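Local coordinates for G protein alpha subunit (Entamoeba histolytica, PDB 4FID) that probably acts as the GTP-binding, GTP-hydrolysing alpha subunit of a heterotrimeric G protein that relays signals from membrane receptors, at residues I233-D239 / T304-T310; H65-P71 / A96-G102; D184-A188 / L226-V230; P116-L122 / E139-R145. All blocks are in the same frame, centred on the assembly; numbering follows the deposited sequence.

Contacts 1 and 4 share the GDP between them, contact 1 gripping the guanine from the Ras-like domain and contact 4 reaching the ribose from the helical side. Their centres are about 17 Å apart, and they join directly through a salt bridge from Lys237 NZ to Asp117 OD1 (2.8 Å), with Thr310 packed on Ile142 and His143. Contact 3 belongs to the same sheet as contact 1, its centre about 21 Å away, at the start of strands 187-193 and 230-236. Contact 2 lies in the helical domain, about 22 Å from contact 4 centre to centre and touching it where Trp98 packs on Lys120; its centre is about 52 Å from that of contact 3.

Contact 1 (I233-D239 / T304-T310); sequences IFLNKMD and TNPTNAT. With GDP (guanosine-5'-diphosphate), chain C.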
# COMPACT_ATOMS: atom_id res chain seq x y z
N ILE A 233 -10.44 4.74 -9.20
CA ILE A 233 -9.45 5.17 -8.23
C ILE A 233 -9.64 4.39 -6.96
O ILE A 233 -10.75 4.37 -6.42
CB ILE A 233 -9.58 6.66 -7.89
CG1 ILE A 233 -9.27 7.51 -9.10
CG2 ILE A 233 -8.61 7.05 -6.78
CD1 ILE A 233 -9.29 8.97 -8.78
N PHE A 234 -8.58 3.76 -6.47
CA PHE A 234 -8.64 3.12 -5.16
C PHE A 234 -7.97 4.05 -4.18
O PHE A 234 -6.77 4.30 -4.25
CB PHE A 234 -7.95 1.75 -5.13
CG PHE A 234 -8.69 0.65 -5.85
CD1 PHE A 234 -9.93 0.88 -6.44
CD2 PHE A 234 -8.14 -0.63 -5.93
CE1 PHE A 234 -10.61 -0.15 -7.11
CE2 PHE A 234 -8.80 -1.66 -6.59
CZ PHE A 234 -10.05 -1.41 -7.19
N LEU A 235 -8.76 4.59 -3.27
CA LEU A 235 -8.22 5.43 -2.23
C LEU A 235 -7.80 4.48 -1.13
O LEU A 235 -8.61 4.03 -0.31
CB LEU A 235 -9.30 6.41 -1.76
CG LEU A 235 -9.80 7.23 -2.95
CD1 LEU A 235 -11.22 7.78 -2.72
CD2 LEU A 235 -8.83 8.35 -3.27
N ASN A 236 -6.52 4.15 -1.12
CA ASN A 236 -6.04 3.04 -0.32
C ASN A 236 -5.55 3.45 1.05
O ASN A 236 -5.25 4.64 1.30
CB ASN A 236 -4.94 2.31 -1.08
CG ASN A 236 -4.65 0.95 -0.51
OD1 ASN A 236 -5.56 0.21 -0.14
ND2 ASN A 236 -3.36 0.61 -0.44
N LYS A 237 -5.47 2.47 1.94
CA LYS A 237 -5.01 2.68 3.31
C LYS A 237 -6.02 3.47 4.12
O LYS A 237 -5.64 4.30 4.94
CB LYS A 237 -3.63 3.34 3.35
CG LYS A 237 -2.57 2.56 2.53
CD LYS A 237 -1.17 3.10 2.78
CE LYS A 237 -0.10 2.23 2.14
NZ LYS A 237 1.26 2.79 2.34
N MSE A 238 -7.30 3.18 3.89
CA MSE A 238 -8.37 3.85 4.62
C MSE A 238 -8.24 3.60 6.13
O MSE A 238 -8.51 4.50 6.95
CB MSE A 238 -9.75 3.44 4.08
CG MSE A 238 -10.94 4.04 4.84
SE MSE A 238 -11.36 5.94 4.50
CE MSE A 238 -13.06 6.05 5.47
N ASP A 239 -7.79 2.41 6.51
CA ASP A 239 -7.54 2.10 7.92
C ASP A 239 -6.50 3.04 8.55
O ASP A 239 -6.76 3.66 9.60
CB ASP A 239 -7.13 0.61 8.11
CG ASP A 239 -5.99 0.16 7.16
OD1 ASP A 239 -5.90 0.64 5.99
OD2 ASP A 239 -5.18 -0.71 7.58
N THR A 304 -14.89 5.62 -7.92
CA THR A 304 -14.01 5.68 -6.76
C THR A 304 -14.45 4.70 -5.69
O THR A 304 -15.63 4.40 -5.56
CB THR A 304 -13.95 7.11 -6.11
OG1 THR A 304 -15.24 7.48 -5.63
CG2 THR A 304 -13.47 8.16 -7.09
N ASN A 305 -13.48 4.22 -4.92
CA ASN A 305 -13.79 3.43 -3.74
C ASN A 305 -12.63 3.45 -2.80
O ASN A 305 -11.48 3.35 -3.22
CB ASN A 305 -14.13 1.99 -4.11
CG ASN A 305 -15.25 1.41 -3.25
OD1 ASN A 305 -15.02 0.98 -2.13
ND2 ASN A 305 -16.47 1.39 -3.78
N PRO A 306 -12.91 3.61 -1.51
CA PRO A 306 -11.78 3.49 -0.59
C PRO A 306 -11.45 2.01 -0.40
O PRO A 306 -12.32 1.14 -0.58
CB PRO A 306 -12.29 4.13 0.70
CG PRO A 306 -13.80 4.42 0.47
CD PRO A 306 -14.19 3.72 -0.79
N THR A 307 -10.20 1.73 -0.07
CA THR A 307 -9.77 0.37 0.13
C THR A 307 -8.78 0.20 1.29
O THR A 307 -8.09 1.16 1.73
CB THR A 307 -9.13 -0.21 -1.15
OG1 THR A 307 -7.84 0.36 -1.35
CG2 THR A 307 -9.99 0.08 -2.37
N ASN A 308 -8.75 -1.03 1.78
CA ASN A 308 -7.75 -1.46 2.73
C ASN A 308 -7.08 -2.73 2.16
O ASN A 308 -7.54 -3.85 2.36
CB ASN A 308 -8.35 -1.66 4.12
CG ASN A 308 -7.36 -2.26 5.12
OD1 ASN A 308 -6.16 -2.39 4.83
ND2 ASN A 308 -7.86 -2.63 6.31
N ALA A 309 -6.01 -2.50 1.40
CA ALA A 309 -5.30 -3.54 0.66
C ALA A 309 -4.75 -4.73 1.49
O ALA A 309 -4.49 -5.80 0.95
CB ALA A 309 -4.17 -2.91 -0.16
N THR A 310 -4.56 -4.54 2.79
CA THR A 310 -4.08 -5.63 3.63
C THR A 310 -5.23 -6.48 4.16
O THR A 310 -5.01 -7.37 4.98
CB THR A 310 -3.26 -5.11 4.81
OG1 THR A 310 -4.08 -4.24 5.60
CG2 THR A 310 -2.05 -4.35 4.32
PB GDP C . 3.94 -0.01 -4.40
O1B GDP C . 4.81 -1.19 -4.78
O2B GDP C . 4.74 1.26 -4.56
O3B GDP C . 2.76 0.00 -5.34
O3A GDP C . 3.43 -0.10 -2.86
PA GDP C . 3.48 -1.44 -1.94
O1A GDP C . 2.39 -2.42 -2.31
O2A GDP C . 4.85 -2.11 -2.02
O5' GDP C . 3.27 -0.88 -0.43
C5' GDP C . 4.26 -1.12 0.57
C4' GDP C . 3.66 -1.26 1.98
O4' GDP C . 2.36 -0.68 2.08
C3' GDP C . 3.53 -2.72 2.42
O3' GDP C . 4.24 -2.92 3.66
C2' GDP C . 2.04 -2.96 2.57
O2' GDP C . 1.75 -3.90 3.62
C1' GDP C . 1.50 -1.55 2.83
N9 GDP C . 0.06 -1.39 2.47
C8 GDP C . -0.49 -1.36 1.23
N7 GDP C . -1.84 -1.19 1.30
C5 GDP C . -2.17 -1.10 2.60
C6 GDP C . -3.41 -0.92 3.39
O6 GDP C . -4.52 -0.80 2.84
N1 GDP C . -3.33 -0.89 4.73
C2 GDP C . -2.15 -1.00 5.37
N2 GDP C . -2.13 -0.94 6.72
N3 GDP C . -0.96 -1.16 4.72
C4 GDP C . -0.92 -1.22 3.36
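Asn236 and Thr307 meet at about a right angle where two parallel strands end beside the N7/O6 edge of the guanine of GDP. Asn236 meets something new at each atom from CB outward. Asn236 CB lies 3.5 Å from Thr307 OG1; CG is anti to the backbone N (chi1 -165°), which swings the amide toward the neighbouring strand's end and the base. Asn236 OD1 then takes two donors, Thr307 OG1 at 2.6 Å and Ala309 N at 3.1 Å, the latter arriving in the carbonyl plane on a lone pair. Asn236 ND2 gives a hydrogen bond to N7 of GDP (2.9 Å) and another to Ser16 O. The two donors on OD1 and the acceptors round ND2 agree on which way the amide is turned. Ala309 N also gives a weak, bent bond to O6 of the base.

At the base's other edge, Asp239 accepts from GDP N1 on OD1 (3.2 Å) and from N2 on OD2. Its carboxylate stacks on the Asn308 amide, the planes 26° apart. The extended Lys237 chain crosses one face of the guanine, CG 3.7 Å from C6, on its way to Asp117 and Glu15 O; Thr310 CG2 covers the opposite face, 3.4 Å from N3.

Behind the pocket the strands are held by backbone bonds in both directions between Ile233, Leu235, Asn305 and Thr307, and Met238 N closes onto Thr307 O. Thr307 CG2 sits off-centre against the Phe234 ring. Asn236 to Asp239 form the NKxD guanine-specificity motif of Ras-like G proteins, here tied to the TNAT loop that answers to the family's TCAT motif.

Contact 2 (H65-P71 / A96-G102); sequences HPMKYQP and ALWADEG
Asp100 draws the backbone of Lys68 and Tyr69 onto one carboxylate oxygen. Lys68 N reaches OD1 of Asp100 at 3.0 Å on the syn side, close to the carboxylate plane, while Tyr69 N comes to that same Asp100 OD1 from well above the plane, 3.1 Å away. The other oxygen, Asp100 OD2, accepts from Gly102 N at 3.2 Å, the capping bond of helix 101-108. The aspartate side chain, with CG anti to the backbone N (chi1 179°), thus starts a helix with one oxygen and pins a loop with the other.

Beside it, Met67 CG passes OD2, and Gly102 CA makes a CA-H...O contact with the carbonyl of Pro66. Gly102 O touches His65 CB, where the loop runs right against the helix start. Lys68 NZ is near Glu101 OE2, but too far for a salt bridge.

Further out the contact turns apolar. Ala96 CB sits over the centre of the Tyr69 ring, 3.5 Å from its centroid and 10° off the normal, a CH-pi contact. Leu97 CD2 comes to the same ring at its edge, 3.7 Å from Tyr69 CD2, and also meets SE of Met67, modelled as selenomethionine (4.0 Å), and Pro71 CG. Met53 of helix 42-62 and Phe76 also touch Leu97. The arrangement is an aspartate N-cap at the break between helices 90-99 and 101-108, within the all-helical domain characteristic of G-alpha subunits.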
# COMPACT_ATOMS: atom_id res chain seq x y z
N HIS A 65 11.84 9.74 24.90
CA HIS A 65 10.98 8.80 25.61
C HIS A 65 11.88 7.71 26.19
O HIS A 65 12.10 6.67 25.56
CB HIS A 65 9.97 8.16 24.67
CG HIS A 65 9.15 9.14 23.90
ND1 HIS A 65 8.18 9.92 24.48
CD2 HIS A 65 9.13 9.44 22.58
CE1 HIS A 65 7.62 10.68 23.56
NE2 HIS A 65 8.18 10.40 22.40
N PRO A 66 12.39 7.92 27.40
CA PRO A 66 13.34 6.94 27.94
C PRO A 66 12.82 5.49 27.95
O PRO A 66 11.61 5.23 28.08
CB PRO A 66 13.59 7.46 29.36
CG PRO A 66 13.41 8.91 29.24
CD PRO A 66 12.24 9.07 28.30
N MSE A 67 13.76 4.57 27.82
CA MSE A 67 13.49 3.15 27.81
C MSE A 67 13.79 2.52 29.17
O MSE A 67 14.78 2.86 29.82
CB MSE A 67 14.39 2.48 26.79
CG MSE A 67 13.77 2.25 25.42
SE MSE A 67 15.10 1.38 24.27
CE MSE A 67 15.60 2.95 23.28
N LYS A 68 12.93 1.60 29.59
CA LYS A 68 13.22 0.77 30.74
C LYS A 68 14.13 -0.37 30.29
O LYS A 68 15.19 -0.60 30.87
CB LYS A 68 11.94 0.19 31.35
CG LYS A 68 11.42 0.95 32.55
CD LYS A 68 9.98 0.54 32.87
CE LYS A 68 9.87 -0.96 33.19
NZ LYS A 68 8.47 -1.47 33.03
N TYR A 69 13.70 -1.07 29.24
CA TYR A 69 14.40 -2.26 28.79
C TYR A 69 15.70 -1.95 28.08
O TYR A 69 15.82 -0.94 27.39
CB TYR A 69 13.50 -3.08 27.88
CG TYR A 69 14.14 -4.35 27.41
CD1 TYR A 69 14.23 -5.45 28.25
CD2 TYR A 69 14.64 -4.46 26.12
CE1 TYR A 69 14.82 -6.63 27.83
CE2 TYR A 69 15.22 -5.63 25.68
CZ TYR A 69 15.31 -6.72 26.54
OH TYR A 69 15.90 -7.88 26.11
N GLN A 70 16.68 -2.84 28.23
CA GLN A 70 17.96 -2.68 27.55
C GLN A 70 18.33 -3.97 26.80
O GLN A 70 18.59 -4.99 27.42
CB GLN A 70 19.05 -2.32 28.56
CG GLN A 70 20.47 -2.50 28.03
CD GLN A 70 21.53 -2.06 29.03
OE1 GLN A 70 21.22 -1.51 30.10
NE2 GLN A 70 22.80 -2.29 28.68
N PRO A 71 18.36 -3.90 25.46
CA PRO A 71 18.63 -5.03 24.57
C PRO A 71 19.95 -5.72 24.89
O PRO A 71 20.95 -5.07 25.12
CB PRO A 71 18.73 -4.37 23.18
CG PRO A 71 17.99 -3.10 23.31
CD PRO A 71 18.15 -2.64 24.72
N ALA A 96 10.17 -7.71 24.50
CA ALA A 96 10.36 -6.75 25.59
C ALA A 96 10.36 -5.32 25.07
O ALA A 96 9.69 -4.45 25.61
CB ALA A 96 11.65 -7.05 26.35
N LEU A 97 11.13 -5.07 24.01
CA LEU A 97 11.18 -3.75 23.41
C LEU A 97 9.79 -3.25 23.03
O LEU A 97 9.40 -2.14 23.38
CB LEU A 97 12.11 -3.73 22.20
CG LEU A 97 13.62 -3.68 22.52
CD1 LEU A 97 14.46 -4.03 21.28
CD2 LEU A 97 14.01 -2.33 23.10
N TRP A 98 9.03 -4.08 22.32
CA TRP A 98 7.72 -3.67 21.82
C TRP A 98 6.74 -3.42 22.97
O TRP A 98 5.78 -2.68 22.83
CB TRP A 98 7.19 -4.73 20.84
CG TRP A 98 5.86 -4.45 20.21
CD1 TRP A 98 4.78 -5.28 20.19
CD2 TRP A 98 5.48 -3.28 19.49
NE1 TRP A 98 3.74 -4.69 19.51
CE2 TRP A 98 4.15 -3.46 19.06
CE3 TRP A 98 6.14 -2.09 19.14
CZ2 TRP A 98 3.46 -2.50 18.32
CZ3 TRP A 98 5.45 -1.14 18.41
CH2 TRP A 98 4.13 -1.35 18.01
N ALA A 99 7.01 -4.02 24.12
CA ALA A 99 6.16 -3.82 25.31
C ALA A 99 6.68 -2.71 26.23
O ALA A 99 6.03 -2.33 27.20
CB ALA A 99 6.00 -5.11 26.07
N ASP A 100 7.85 -2.17 25.91
CA ASP A 100 8.46 -1.13 26.72
C ASP A 100 7.73 0.20 26.54
O ASP A 100 7.38 0.57 25.43
CB ASP A 100 9.93 -1.00 26.36
CG ASP A 100 10.63 0.07 27.15
OD1 ASP A 100 10.88 -0.17 28.36
OD2 ASP A 100 10.91 1.15 26.56
N GLU A 101 7.53 0.92 27.64
CA GLU A 101 6.77 2.17 27.63
C GLU A 101 7.31 3.21 26.66
O GLU A 101 6.55 3.87 25.97
CB GLU A 101 6.71 2.74 29.04
CG GLU A 101 6.43 1.68 30.10
CD GLU A 101 6.11 2.26 31.49
OE1 GLU A 101 6.58 3.38 31.81
OE2 GLU A 101 5.39 1.57 32.25
N GLY A 102 8.63 3.34 26.59
CA GLY A 102 9.25 4.38 25.79
C GLY A 102 9.15 4.14 24.30
O GLY A 102 9.01 5.08 23.51

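Contact 3 (D184-A188 / L226-V230); sequences DVDCA and LKGAV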
# COMPACT_ATOMS: atom_id res chain seq x y z
N ASP A 184 -5.03 -1.70 -26.04
CA ASP A 184 -6.34 -2.26 -25.76
C ASP A 184 -6.51 -2.59 -24.27
O ASP A 184 -6.89 -3.72 -23.91
CB ASP A 184 -6.58 -3.52 -26.61
CG ASP A 184 -6.61 -3.23 -28.11
OD1 ASP A 184 -7.04 -2.12 -28.50
OD2 ASP A 184 -6.20 -4.12 -28.89
N VAL A 185 -6.23 -1.61 -23.42
CA VAL A 185 -6.47 -1.77 -21.98
C VAL A 185 -7.92 -1.41 -21.67
O VAL A 185 -8.38 -0.33 -22.00
CB VAL A 185 -5.50 -0.91 -21.15
CG1 VAL A 185 -5.88 -0.92 -19.69
CG2 VAL A 185 -4.08 -1.42 -21.33
N ASP A 186 -8.64 -2.33 -21.03
CA ASP A 186 -10.07 -2.11 -20.80
C ASP A 186 -10.32 -1.19 -19.61
O ASP A 186 -11.28 -0.40 -19.60
CB ASP A 186 -10.81 -3.44 -20.64
CG ASP A 186 -10.63 -4.33 -21.86
OD1 ASP A 186 -10.83 -3.82 -22.99
OD2 ASP A 186 -10.27 -5.52 -21.70
N CYS A 187 -9.44 -1.29 -18.62
CA CYS A 187 -9.59 -0.56 -17.38
C CYS A 187 -8.25 -0.16 -16.78
O CYS A 187 -7.31 -0.94 -16.70
CB CYS A 187 -10.37 -1.42 -16.38
SG CYS A 187 -10.47 -0.71 -14.74
N ALA A 188 -8.17 1.09 -16.35
CA ALA A 188 -6.99 1.59 -15.67
C ALA A 188 -7.37 1.87 -14.22
O ALA A 188 -8.27 2.64 -13.96
CB ALA A 188 -6.49 2.84 -16.37
N LEU A 226 -4.77 5.73 -23.14
CA LEU A 226 -5.73 5.22 -22.18
C LEU A 226 -7.16 5.69 -22.43
O LEU A 226 -8.04 5.49 -21.60
CB LEU A 226 -5.31 5.57 -20.75
CG LEU A 226 -4.11 4.79 -20.24
CD1 LEU A 226 -3.89 5.13 -18.78
CD2 LEU A 226 -4.31 3.28 -20.45
N LYS A 227 -7.39 6.35 -23.56
CA LYS A 227 -8.76 6.59 -23.99
C LYS A 227 -9.43 5.24 -24.21
O LYS A 227 -8.80 4.27 -24.68
CB LYS A 227 -8.84 7.43 -25.27
CG LYS A 227 -8.30 8.84 -25.14
CD LYS A 227 -8.86 9.56 -23.93
CE LYS A 227 -8.38 11.00 -23.88
NZ LYS A 227 -9.07 11.79 -22.82
N GLY A 228 -10.70 5.16 -23.87
CA GLY A 228 -11.42 3.92 -24.02
C GLY A 228 -11.42 3.13 -22.74
O GLY A 228 -12.36 2.36 -22.49
N ALA A 229 -10.39 3.32 -21.92
CA ALA A 229 -10.29 2.61 -20.64
C ALA A 229 -11.11 3.26 -19.53
O ALA A 229 -11.07 4.47 -19.34
CB ALA A 229 -8.84 2.42 -20.21
N VAL A 230 -11.87 2.43 -18.82
CA VAL A 230 -12.57 2.86 -17.60
C VAL A 230 -11.56 3.31 -16.57
O VAL A 230 -10.53 2.67 -16.38
CB VAL A 230 -13.41 1.71 -16.98
CG1 VAL A 230 -14.41 2.26 -15.99
CG2 VAL A 230 -14.14 0.96 -18.05
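Val230 and Cys187 pair in parallel at the start of two neighbouring strands. Two backbone bonds fix the register: Val230 N gives to Asp186 O (3.0 Å), and Ala188 N gives to Val230 O (2.8 Å).

The side chains sort themselves about this pairing. Val230 holds CG1 anti to its own N (chi1 -164°), which sets CG2 beside that N and 3.5 Å from Asp186 O, the carbonyl that the N-H is using. Cys187 keeps SG anti to the backbone N (chi1 173°), a torsion that leaves Cys187 SG 3.8 Å from Val230 O. On this face both side chains pack against helix 312-332, Cys187 on Ile326 and Val230 on Val325 and Asn329.

On the other face, Ala229 CB points toward segment 184-188 and rests 3.3 Å from Val185 O. Leu226 reaches over with its extended chain and divides its branches: CD1 meets Ala188 CB at 4.2 Å, while CD2 meets Val185 CB at 4.4 Å. A type II turn from Leu226 to Ala229, closed by Ala229 N to Leu226 O, brings the two residues side by side; Gly228, with a positive phi (95°), takes the turn position that favours glycine. Asp186 CB points away from segment 226-230, and OD2 accepts from Thr7 N on strand 6-12.

Across the contact, then, polarity is confined to the main chain: backbone bonds set the strand register, while small and branched apolar groups cover both faces, consistent with the buried setting of this sheet end.

Contact 4 (P116-L122 / E139-R145); sequences PDCAKYL and EDLIHNR. With GDP (guanosine-5'-diphosphate), chain C.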
# COMPACT_ATOMS: atom_id res chain seq x y z
N PRO A 116 8.13 2.09 8.26
CA PRO A 116 7.35 1.25 7.34
C PRO A 116 6.03 0.77 7.97
O PRO A 116 5.99 0.46 9.16
CB PRO A 116 8.29 0.06 7.07
CG PRO A 116 9.67 0.61 7.34
CD PRO A 116 9.50 1.60 8.45
N ASP A 117 4.96 0.73 7.19
CA ASP A 117 3.64 0.31 7.67
C ASP A 117 3.63 -1.08 8.33
O ASP A 117 2.77 -1.38 9.16
CB ASP A 117 2.62 0.29 6.52
CG ASP A 117 2.35 1.69 5.93
OD1 ASP A 117 1.55 1.79 4.97
OD2 ASP A 117 2.94 2.68 6.41
N CYS A 118 4.59 -1.92 7.94
CA CYS A 118 4.55 -3.32 8.34
C CYS A 118 5.15 -3.56 9.73
O CYS A 118 5.21 -4.72 10.19
CB CYS A 118 5.29 -4.16 7.31
SG CYS A 118 7.04 -3.74 7.17
N ALA A 119 5.59 -2.49 10.40
CA ALA A 119 6.36 -2.61 11.63
C ALA A 119 5.65 -3.43 12.72
O ALA A 119 6.16 -4.47 13.15
CB ALA A 119 6.76 -1.25 12.16
N LYS A 120 4.49 -2.95 13.15
CA LYS A 120 3.69 -3.63 14.17
C LYS A 120 3.40 -5.08 13.79
O LYS A 120 3.53 -5.98 14.64
CB LYS A 120 2.38 -2.89 14.41
CG LYS A 120 1.39 -3.64 15.29
CD LYS A 120 0.30 -2.70 15.78
CE LYS A 120 -0.81 -3.43 16.53
NZ LYS A 120 -1.88 -2.49 17.01
N TYR A 121 3.04 -5.33 12.54
CA TYR A 121 2.79 -6.71 12.11
C TYR A 121 4.03 -7.56 12.33
O TYR A 121 3.94 -8.64 12.89
CB TYR A 121 2.33 -6.78 10.65
CG TYR A 121 2.12 -8.19 10.11
CD1 TYR A 121 0.86 -8.78 10.12
CD2 TYR A 121 3.18 -8.92 9.57
CE1 TYR A 121 0.66 -10.06 9.61
CE2 TYR A 121 3.00 -10.20 9.06
CZ TYR A 121 1.73 -10.77 9.08
OH TYR A 121 1.52 -12.04 8.57
N LEU A 122 5.19 -7.06 11.91
CA LEU A 122 6.42 -7.82 12.10
C LEU A 122 6.66 -8.17 13.57
O LEU A 122 6.90 -9.31 13.89
CB LEU A 122 7.64 -7.12 11.47
CG LEU A 122 7.54 -7.09 9.94
CD1 LEU A 122 8.71 -6.34 9.22
CD2 LEU A 122 7.40 -8.50 9.43
N GLU A 139 0.22 -14.30 4.00
CA GLU A 139 -0.17 -13.12 4.77
C GLU A 139 1.08 -12.24 5.06
O GLU A 139 1.03 -11.02 4.96
CB GLU A 139 -0.95 -13.53 6.03
CG GLU A 139 -1.75 -12.43 6.71
CD GLU A 139 -2.86 -11.88 5.83
OE1 GLU A 139 -3.61 -12.69 5.24
OE2 GLU A 139 -3.00 -10.64 5.72
N ASP A 140 2.21 -12.87 5.36
CA ASP A 140 3.46 -12.13 5.49
C ASP A 140 3.75 -11.34 4.22
O ASP A 140 4.13 -10.19 4.28
CB ASP A 140 4.63 -13.08 5.81
CG ASP A 140 4.45 -13.80 7.15
OD1 ASP A 140 3.64 -13.31 7.96
OD2 ASP A 140 5.11 -14.85 7.40
N LEU A 141 3.57 -11.96 3.06
CA LEU A 141 3.87 -11.28 1.80
C LEU A 141 2.97 -10.08 1.57
O LEU A 141 3.40 -9.09 0.96
CB LEU A 141 3.75 -12.23 0.60
CG LEU A 141 4.98 -12.95 0.04
CD1 LEU A 141 5.82 -13.61 1.14
CD2 LEU A 141 4.55 -13.98 -1.03
N ILE A 142 1.72 -10.17 2.04
CA ILE A 142 0.78 -9.06 1.95
C ILE A 142 1.29 -7.87 2.75
O ILE A 142 1.23 -6.73 2.29
CB ILE A 142 -0.63 -9.43 2.50
CG1 ILE A 142 -1.35 -10.41 1.56
CG2 ILE A 142 -1.46 -8.14 2.80
CD1 ILE A 142 -1.50 -9.89 0.17
N HIS A 143 1.81 -8.15 3.94
CA HIS A 143 2.17 -7.08 4.87
C HIS A 143 3.59 -6.58 4.73
O HIS A 143 3.93 -5.50 5.23
CB HIS A 143 1.96 -7.52 6.32
CG HIS A 143 0.53 -7.57 6.72
ND1 HIS A 143 -0.25 -8.70 6.54
CD2 HIS A 143 -0.27 -6.64 7.29
CE1 HIS A 143 -1.48 -8.46 6.99
NE2 HIS A 143 -1.51 -7.22 7.45
N ASN A 144 4.43 -7.34 4.06
CA ASN A 144 5.82 -6.92 3.99
C ASN A 144 6.07 -5.90 2.90
O ASN A 144 5.46 -5.92 1.84
CB ASN A 144 6.76 -8.10 3.82
CG ASN A 144 8.19 -7.72 4.12
OD1 ASN A 144 8.46 -7.18 5.19
ND2 ASN A 144 9.11 -7.97 3.17
N ARG A 145 7.01 -5.01 3.18
CA ARG A 145 7.39 -4.00 2.21
C ARG A 145 8.36 -4.57 1.17
O ARG A 145 9.41 -5.11 1.53
CB ARG A 145 8.00 -2.81 2.95
CG ARG A 145 7.19 -2.41 4.18
CD ARG A 145 7.18 -0.90 4.41
NE ARG A 145 5.96 -0.24 3.96
CZ ARG A 145 5.82 1.08 3.86
NH1 ARG A 145 6.84 1.88 4.17
NH2 ARG A 145 4.67 1.61 3.45
PB GDP C . 3.94 -0.01 -4.40
O1B GDP C . 4.81 -1.19 -4.78
O2B GDP C . 4.74 1.26 -4.56
O3B GDP C . 2.76 0.00 -5.34
O3A GDP C . 3.43 -0.10 -2.86
PA GDP C . 3.48 -1.44 -1.94
O1A GDP C . 2.39 -2.42 -2.31
O2A GDP C . 4.85 -2.11 -2.02
O5' GDP C . 3.27 -0.88 -0.43
C5' GDP C . 4.26 -1.12 0.57
C4' GDP C . 3.66 -1.26 1.98
O4' GDP C . 2.36 -0.68 2.08
C3' GDP C . 3.53 -2.72 2.42
O3' GDP C . 4.24 -2.92 3.66
C2' GDP C . 2.04 -2.96 2.57
O2' GDP C . 1.75 -3.90 3.62
C1' GDP C . 1.50 -1.55 2.83
N9 GDP C . 0.06 -1.39 2.47
C8 GDP C . -0.49 -1.36 1.23
N7 GDP C . -1.84 -1.19 1.30
C5 GDP C . -2.17 -1.10 2.60
C6 GDP C . -3.41 -0.92 3.39
O6 GDP C . -4.52 -0.80 2.84
N1 GDP C . -3.33 -0.89 4.73
C2 GDP C . -2.15 -1.00 5.37
N2 GDP C . -2.13 -0.94 6.72
N3 GDP C . -0.96 -1.16 4.72
C4 GDP C . -0.92 -1.22 3.36
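Tyr121 lies flat over His143 in an offset stack, the ring planes only 6° apart and the centroids separated by 4.0 Å. His143 CB also sits beneath the phenol face. The phenol is anchored at its far end by OH, which donates to Asp140 OD1 (2.5 Å) nearly along the carboxylate's C-O axis; the other oxygen, Asp140 OD2, is taken by Arg128 and Tyr134. The imidazole is held too: ND1 gives to Glu139 O at 3.1 Å, with that oxygen in the ring plane, which fixes how the ring is turned.

Nearer the nucleotide, Arg145, poorly ordered, gives a hydrogen bond from NE to GDP O3' (3.2 Å). Asp117 N lies over the middle of one guanidinium face. The closer partner of Asp117 OD1 is Lys237 NZ; its salt bridge to Arg145 NH2 is long (3.5 Å).

The loop before helix 119-124 and the end of helix 138-143 thus come together over the ribose. Leu122 and Asn144 rest on helix 42-62, Ile142 packs on helix 18-28, and Arg145 leads the chain out of the helical domain on the way to strand 152-157.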